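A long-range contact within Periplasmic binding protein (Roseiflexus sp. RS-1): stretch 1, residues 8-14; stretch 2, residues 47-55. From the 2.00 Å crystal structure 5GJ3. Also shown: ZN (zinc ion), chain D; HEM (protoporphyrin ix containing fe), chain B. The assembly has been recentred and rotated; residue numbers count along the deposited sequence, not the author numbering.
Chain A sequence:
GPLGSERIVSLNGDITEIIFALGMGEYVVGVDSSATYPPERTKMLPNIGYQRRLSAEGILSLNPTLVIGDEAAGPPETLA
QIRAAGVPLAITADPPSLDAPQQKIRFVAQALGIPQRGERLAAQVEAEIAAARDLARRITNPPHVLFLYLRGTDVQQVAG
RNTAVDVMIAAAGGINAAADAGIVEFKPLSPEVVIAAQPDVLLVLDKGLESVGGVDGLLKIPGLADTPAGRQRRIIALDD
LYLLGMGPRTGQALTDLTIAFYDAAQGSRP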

ATOM      1  N   ILE A   8       9.245  13.431  16.153  1.00 16.61           N
ATOM      2  CA  ILE A   8       8.369  12.302  15.815  1.00 16.34           C
ATOM      3  C   ILE A   8       9.173  11.184  15.159  1.00 17.00           C
ATOM      4  O   ILE A   8       9.979  11.413  14.178  1.00 16.25           O
ATOM      5  N   VAL A   9       8.986   9.986  15.703  1.00 16.16           N
ATOM      6  CA  VAL A   9       9.452   8.772  15.094  1.00 16.50           C
ATOM      7  C   VAL A   9       8.198   8.047  14.601  1.00 17.23           C
ATOM      8  O   VAL A   9       7.263   7.757  15.371  1.00 14.20           O
ATOM      9  N   SER A  10       8.162   7.830  13.291  1.00 17.17           N
ATOM     10  CA  SER A  10       7.007   7.230  12.644  1.00 18.93           C
ATOM     11  C   SER A  10       7.332   5.755  12.308  1.00 17.71           C
ATOM     12  O   SER A  10       8.357   5.451  11.649  1.00 17.26           O
ATOM     13  N   LEU A  11       6.477   4.833  12.739  1.00 15.99           N
ATOM     14  CA  LEU A  11       6.789   3.406  12.627  1.00 15.90           C
ATOM     15  C   LEU A  11       6.420   2.702  11.277  1.00 15.08           C
ATOM     16  O   LEU A  11       6.846   1.560  11.045  1.00 15.15           O
ATOM     17  N   ASN A  12       5.633   3.355  10.444  1.00 13.73           N
ATOM     18  CA  ASN A  12       5.145   2.707   9.225  1.00 15.71           C
ATOM     19  C   ASN A  12       5.209   3.686   8.091  1.00 17.38           C
ATOM     20  O   ASN A  12       4.955   4.877   8.281  1.00 17.08           O
ATOM     21  N   GLY A  13       5.560   3.181   6.901  1.00 17.48           N
ATOM     22  CA  GLY A  13       5.591   4.038   5.708  1.00 16.76           C
ATOM     23  C   GLY A  13       4.349   4.839   5.385  1.00 16.53           C
ATOM     24  O   GLY A  13       4.459   5.990   4.980  1.00 14.54           O
ATOM     25  N   ASP A  14       3.150   4.254   5.561  1.00 18.36           N
ATOM     26  CA  ASP A  14       1.908   4.980   5.304  1.00 17.83           C
ATOM     27  C   ASP A  14       1.557   6.105   6.334  1.00 18.80           C
ATOM     28  O   ASP A  14       1.040   7.200   5.977  1.00 16.81           O
ATOM     29  N   ASN A  47      17.186   5.629   9.959  1.00 25.07           N
ATOM     30  CA  ASN A  47      16.412   4.418   9.746  1.00 25.28           C
ATOM     31  C   ASN A  47      16.265   3.780  11.085  1.00 24.66           C
ATOM     32  O   ASN A  47      17.248   3.666  11.800  1.00 24.82           O
ATOM     33  N   ILE A  48      15.060   3.301  11.412  1.00 21.04           N
ATOM     34  CA  ILE A  48      14.847   2.633  12.699  1.00 19.54           C
ATOM     35  C   ILE A  48      14.562   1.122  12.476  1.00 18.59           C
ATOM     36  O   ILE A  48      14.248   0.395  13.427  1.00 18.41           O
ATOM     37  N   GLY A  49      14.707   0.655  11.238  1.00 19.38           N
ATOM     38  CA  GLY A  49      14.527  -0.784  10.954  1.00 17.71           C
ATOM     39  C   GLY A  49      13.277  -0.940  10.100  1.00 19.65           C
ATOM     40  O   GLY A  49      12.626   0.060   9.792  1.00 20.49           O
ATOM     41  N   TYR A  50      12.933  -2.171   9.704  1.00 19.31           N
ATOM     42  CA  TYR A  50      11.671  -2.405   8.960  1.00 19.57           C
ATOM     43  C   TYR A  50      10.435  -2.336   9.942  1.00 16.77           C
ATOM     44  O   TYR A  50      10.547  -2.738  11.083  1.00 17.49           O
ATOM     45  N   GLN A  51       9.303  -1.823   9.475  1.00 17.00           N
ATOM     46  CA  GLN A  51       8.068  -1.672  10.314  1.00 18.10           C
ATOM     47  C   GLN A  51       7.678  -2.858  11.196  1.00 18.16           C
ATOM     48  O   GLN A  51       7.175  -2.647  12.292  1.00 18.47           O
ATOM     49  N   ARG A  52       7.934  -4.095  10.743  1.00 17.97           N
ATOM     50  CA  ARG A  52       7.607  -5.317  11.515  1.00 19.19           C
ATOM     51  C   ARG A  52       8.807  -5.861  12.256  1.00 19.42           C
ATOM     52  O   ARG A  52       8.712  -6.862  12.943  1.00 19.92           O
ATOM     53  N   ARG A  53       9.951  -5.196  12.121  1.00 20.05           N
ATOM     54  CA  ARG A  53      11.172  -5.681  12.762  1.00 19.65           C
ATOM     55  C   ARG A  53      11.931  -4.453  13.324  1.00 20.58           C
ATOM     56  O   ARG A  53      13.136  -4.234  13.065  1.00 15.98           O
ATOM     57  N   LEU A  54      11.202  -3.640  14.100  1.00 16.88           N
ATOM     58  CA  LEU A  54      11.721  -2.352  14.536  1.00 16.05           C
ATOM     59  C   LEU A  54      12.774  -2.473  15.596  1.00 14.88           C
ATOM     60  O   LEU A  54      12.642  -3.279  16.486  1.00 14.67           O
ATOM     61  N   SER A  55      13.802  -1.629  15.514  1.00 17.59           N
ATOM     62  CA  SER A  55      14.843  -1.540  16.558  1.00 17.70           C
ATOM     63  C   SER A  55      14.416  -0.585  17.717  1.00 17.50           C
ATOM     64  O   SER A  55      14.293   0.634  17.498  1.00 16.34           O
TER

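Which side chains build the apolar part of this contact? V9, at the end of stretch 1 that is still strand, points toward stretch 2, and so do I48 and L54 from the other side, while L11 leaves its backbone sideways. I48 is the shared partner. With chi1 at 64° (p) and chi2 at 174° (t), its CG1 arm extends toward stretch 1, so that I48 CD1 lies 3.6 Å from V9 CG1 and 3.7 Å from L11 CD2. With chi1 at 177° (t), V9 holds CG1 where it meets I48 CD1. The same methyl, I48 CD1, also rests 3.7 Å from the backbone atom S10 O. The S10 side chain turns away, as expected for the alternation of a strand, and contributes little to the contact.

How does a leucine that starts sideways reach two partners? L11 adopts the common m, t conformation, with chi1 at -53° and chi2 at 178°. This places CD2 within reach of both apolar residues of stretch 2: besides its contact with I48, L11 CD2 approaches L54 CD1 at 3.9 Å. L54 has a similar m, t conformation, with chi1 at -68° and chi2 at 159°, and its CB already points toward stretch 1. These contacts have van der Waals spacing, and all four apolar residues are buried.

What holds the polar end of the contact? Here the CA atoms come nearest, with N12 CA and Q51 CA 5.4 Å apart, and a single side-chain hydrogen bond crosses the gap: N12 ND2 donates to Q51 OE1 at 2.9 Å, with a nearly straight angle of 168°. The N12 CB points sideways, but chi1 at -52° (m) and chi2 at 88° bring its amide nearer to stretch 2. N12 occupies an N-cap position without making a capping bond; its OD1 is instead satisfied elsewhere in the structure. Q51 points toward stretch 1, and its CB packs 3.2 Å from L11 O. Its chi1 of 69° (p) and extended chi2 of -167° (t) carry the amide away from L11 O, and chi3 of -29° sets OE1 to receive the N12 proton.

How is this contact tied to the bound groups? The two ends of the Q51 amide have different partners: while OE1 accepts from N12, NE2 donates to Y50 OH at 3.1 Å. Y50 OH in turn binds HEM FE at 1.9 Å, and one face of the Y50 ring lies over the heme. The CB of Y50 points away from stretch 1, yet chi1 at 177° (t) swings the end of its side chain nearer. R52 NH1 adds a weak hydrogen bond to Y50 OH at 3.3 Å. On stretch 1, D14 takes chi1 at 57° (p) and binds zinc through OD2, with D14 OD2 to ZN at 2.1 Å. Water 1, 1.9 Å from ZN, donates to D14 OD1 at 3.1 Å.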

ATOM      1  CB  ILE A   8       7.248  12.762  14.854  1.00 19.03           C
ATOM      2  CG1 ILE A   8       6.540  14.041  15.393  1.00 19.37           C
ATOM      3  CG2 ILE A   8       6.202  11.640  14.613  1.00 18.05           C
ATOM      4  CD1 ILE A   8       5.482  14.567  14.427  1.00 21.93           C
ATOM      5  CB  VAL A   9      10.284   7.867  16.018  1.00 17.21           C
ATOM      6  CG1 VAL A   9      10.652   6.575  15.241  1.00 16.25           C
ATOM      7  CG2 VAL A   9      11.581   8.574  16.460  1.00 16.32           C
ATOM      8  CB  SER A  10       6.662   8.025  11.407  1.00 17.62           C
ATOM      9  OG  SER A  10       5.675   7.308  10.683  1.00 20.17           O
ATOM     10  CB  LEU A  11       6.163   2.619  13.817  1.00 13.83           C
ATOM     11  CG  LEU A  11       6.526   3.180  15.211  1.00 14.27           C
ATOM     12  CD1 LEU A  11       5.803   2.326  16.234  1.00 12.85           C
ATOM     13  CD2 LEU A  11       8.042   3.093  15.422  1.00 13.77           C
ATOM     14  CB  ASN A  12       3.693   2.195   9.360  1.00 15.01           C
ATOM     15  CG  ASN A  12       3.512   1.354  10.568  1.00 15.12           C
ATOM     16  OD1 ASN A  12       3.229   1.854  11.657  1.00 18.14           O
ATOM     17  ND2 ASN A  12       3.774   0.081  10.425  1.00 15.89           N
ATOM     18  CB  ASP A  14       0.730   3.992   5.132  1.00 21.85           C
ATOM     19  CG  ASP A  14       0.518   3.051   6.337  1.00 23.52           C
ATOM     20  OD1 ASP A  14       1.454   2.827   7.155  1.00 25.26           O
ATOM     21  OD2 ASP A  14      -0.612   2.499   6.461  1.00 24.25           O
ATOM     22  CB  ASN A  47      17.179   3.423   8.844  1.00 25.73           C
ATOM     23  CG  ASN A  47      16.506   2.060   8.780  1.00 28.11           C
ATOM     24  OD1 ASN A  47      15.303   1.971   8.562  1.00 27.02           O
ATOM     25  ND2 ASN A  47      17.285   0.984   8.987  1.00 30.21           N
ATOM     26  CB  ILE A  48      13.661   3.297  13.470  1.00 18.20           C
ATOM     27  CG1 ILE A  48      12.351   3.093  12.647  1.00 17.43           C
ATOM     28  CG2 ILE A  48      13.958   4.809  13.654  1.00 18.58           C
ATOM     29  CD1 ILE A  48      11.049   3.549  13.330  1.00 18.79           C
ATOM     30  CB  TYR A  50      11.728  -3.742   8.179  1.00 18.95           C
ATOM     31  CG  TYR A  50      10.426  -4.064   7.450  1.00 17.41           C
ATOM     32  CD1 TYR A  50       9.906  -3.201   6.492  1.00 18.62           C
ATOM     33  CD2 TYR A  50       9.691  -5.199   7.791  1.00 19.71           C
ATOM     34  CE1 TYR A  50       8.671  -3.449   5.878  1.00 20.71           C
ATOM     35  CE2 TYR A  50       8.456  -5.490   7.165  1.00 21.15           C
ATOM     36  CZ  TYR A  50       7.956  -4.607   6.219  1.00 21.20           C
ATOM     37  OH  TYR A  50       6.730  -4.881   5.625  1.00 27.01           O
ATOM     38  CB  GLN A  51       6.856  -1.214   9.469  1.00 20.43           C
ATOM     39  CG  GLN A  51       6.333  -2.270   8.459  1.00 21.80           C
ATOM     40  CD  GLN A  51       5.369  -1.662   7.455  1.00 23.32           C
ATOM     41  OE1 GLN A  51       4.666  -0.662   7.749  1.00 22.06           O
ATOM     42  NE2 GLN A  51       5.331  -2.245   6.257  1.00 24.28           N
ATOM     43  CB  ARG A  52       7.128  -6.430  10.560  1.00 22.75           C
ATOM     44  CG  ARG A  52       5.856  -6.062   9.793  1.00 24.41           C
ATOM     45  CD  ARG A  52       5.257  -7.304   9.122  1.00 28.51           C
ATOM     46  NE  ARG A  52       3.818  -7.162   8.854  1.00 33.11           N
ATOM     47  CZ  ARG A  52       3.270  -6.278   8.009  1.00 36.51           C
ATOM     48  NH1 ARG A  52       4.013  -5.394   7.334  1.00 34.80           N
ATOM     49  NH2 ARG A  52       1.958  -6.259   7.836  1.00 35.12           N
ATOM     50  CB  ARG A  53      12.004  -6.538  11.718  1.00 20.71           C
ATOM     51  CG  ARG A  53      12.797  -7.711  12.346  1.00 22.90           C
ATOM     52  CD  ARG A  53      13.500  -8.656  11.329  1.00 21.72           C
ATOM     53  NE  ARG A  53      14.556  -7.936  10.635  1.00 22.65           N
ATOM     54  CZ  ARG A  53      14.407  -7.358   9.448  1.00 23.66           C
ATOM     55  NH1 ARG A  53      13.221  -7.416   8.833  1.00 23.35           N
ATOM     56  NH2 ARG A  53      15.427  -6.689   8.880  1.00 26.45           N
ATOM     57  CB  LEU A  54      10.544  -1.472  15.071  1.00 13.97           C
ATOM     58  CG  LEU A  54       9.568  -1.063  13.944  1.00 14.36           C
ATOM     59  CD1 LEU A  54       8.240  -0.705  14.616  1.00 16.21           C
ATOM     60  CD2 LEU A  54      10.032   0.090  13.106  1.00 15.91           C
ATOM     61  CB  SER A  55      16.098  -0.926  15.986  1.00 18.01           C
ATOM     62  OG  SER A  55      17.040  -0.717  17.020  1.00 18.99           O
TER
HETATM   63 ZN    ZN D 403      -0.369   0.782   7.694  1.00 30.05          ZN
HETATM   64  CHA HEM B 401       9.583  -7.052   4.195  0.75 21.71           C
HETATM   65  CHB HEM B 401       7.776  -2.910   2.392  0.75 22.03           C
HETATM   66  CHC HEM B 401       3.361  -4.734   3.447  0.75 24.95           C
HETATM   67  CHD HEM B 401       5.277  -8.575   5.712  0.75 25.50           C
HETATM   68  C1A HEM B 401       9.453  -5.822   3.597  0.75 21.29           C
HETATM   69  C2A HEM B 401      10.561  -5.035   3.209  0.75 22.85           C
HETATM   70  C3A HEM B 401      10.102  -3.849   2.718  0.75 23.01           C
HETATM   71  C4A HEM B 401       8.672  -3.917   2.780  0.75 23.90           C
HETATM   72  CMA HEM B 401      10.950  -2.683   2.200  0.75 22.55           C
HETATM   73  CAA HEM B 401      12.010  -5.474   3.380  0.75 21.92           C
HETATM   74  CBA HEM B 401      12.342  -5.304   4.886  0.75 20.88           C
HETATM   75  CGA HEM B 401      13.536  -6.108   5.346  0.75 22.86           C
HETATM   76  O1A HEM B 401      13.952  -7.033   4.644  0.75 22.55           O
HETATM   77  O2A HEM B 401      14.108  -5.896   6.444  0.75 23.55           O
HETATM   78  C1B HEM B 401       6.375  -3.071   2.486  0.75 23.55           C
HETATM   79  C2B HEM B 401       5.398  -2.147   1.980  0.75 23.41           C
HETATM   80  C3B HEM B 401       4.156  -2.671   2.251  0.75 25.26           C
HETATM   81  C4B HEM B 401       4.405  -3.934   2.971  0.75 25.79           C
HETATM   82  CMB HEM B 401       5.679  -0.867   1.227  0.75 22.61           C
HETATM   83  CAB HEM B 401       2.797  -2.143   1.962  0.75 25.68           C
HETATM   84  CBB HEM B 401       2.596  -0.821   1.794  0.75 27.88           C
HETATM   85  C1C HEM B 401       3.460  -5.940   4.097  0.75 26.45           C
HETATM   86  C2C HEM B 401       2.387  -6.808   4.387  0.75 28.75           C
HETATM   87  C3C HEM B 401       2.942  -7.922   5.044  0.75 29.09           C
HETATM   88  C4C HEM B 401       4.365  -7.712   5.113  0.75 26.91           C
HETATM   89  CMC HEM B 401       0.932  -6.514   4.046  0.75 28.52           C
HETATM   90  CAC HEM B 401       2.248  -9.122   5.593  0.75 33.25           C
HETATM   91  CBC HEM B 401       0.942  -9.339   5.428  0.75 38.33           C
HETATM   92  C1D HEM B 401       6.628  -8.434   5.413  0.75 23.45           C
HETATM   93  C2D HEM B 401       7.591  -9.463   5.862  0.75 22.96           C
HETATM   94  C3D HEM B 401       8.788  -9.051   5.444  0.75 21.84           C
HETATM   95  C4D HEM B 401       8.544  -7.770   4.747  0.75 22.18           C
HETATM   96  CMD HEM B 401       7.278 -10.747   6.627  0.75 22.37           C
HETATM   97  CAD HEM B 401      10.125  -9.739   5.674  0.75 22.62           C
HETATM   98  CBD HEM B 401      10.824  -8.896   6.811  0.75 25.12           C
HETATM   99  CGD HEM B 401      10.498  -9.290   8.245  0.75 26.33           C
HETATM  100  O1D HEM B 401      10.081 -10.440   8.515  0.75 26.73           O
HETATM  101  O2D HEM B 401      10.671  -8.506   9.224  0.75 26.17           O
HETATM  102  NA  HEM B 401       8.319  -5.110   3.407  0.75 22.03           N
HETATM  103  NB  HEM B 401       5.734  -4.067   3.101  0.75 24.30           N
HETATM  104  NC  HEM B 401       4.636  -6.484   4.547  0.75 27.38           N
HETATM  105  ND  HEM B 401       7.240  -7.386   4.776  0.75 22.97           N
HETATM  106 FE   HEM B 401       6.523  -5.769   3.994  0.75 23.22          FE
HETATM  107  O   HOH W   1       1.287  -0.244   7.786  1.00 25.31           O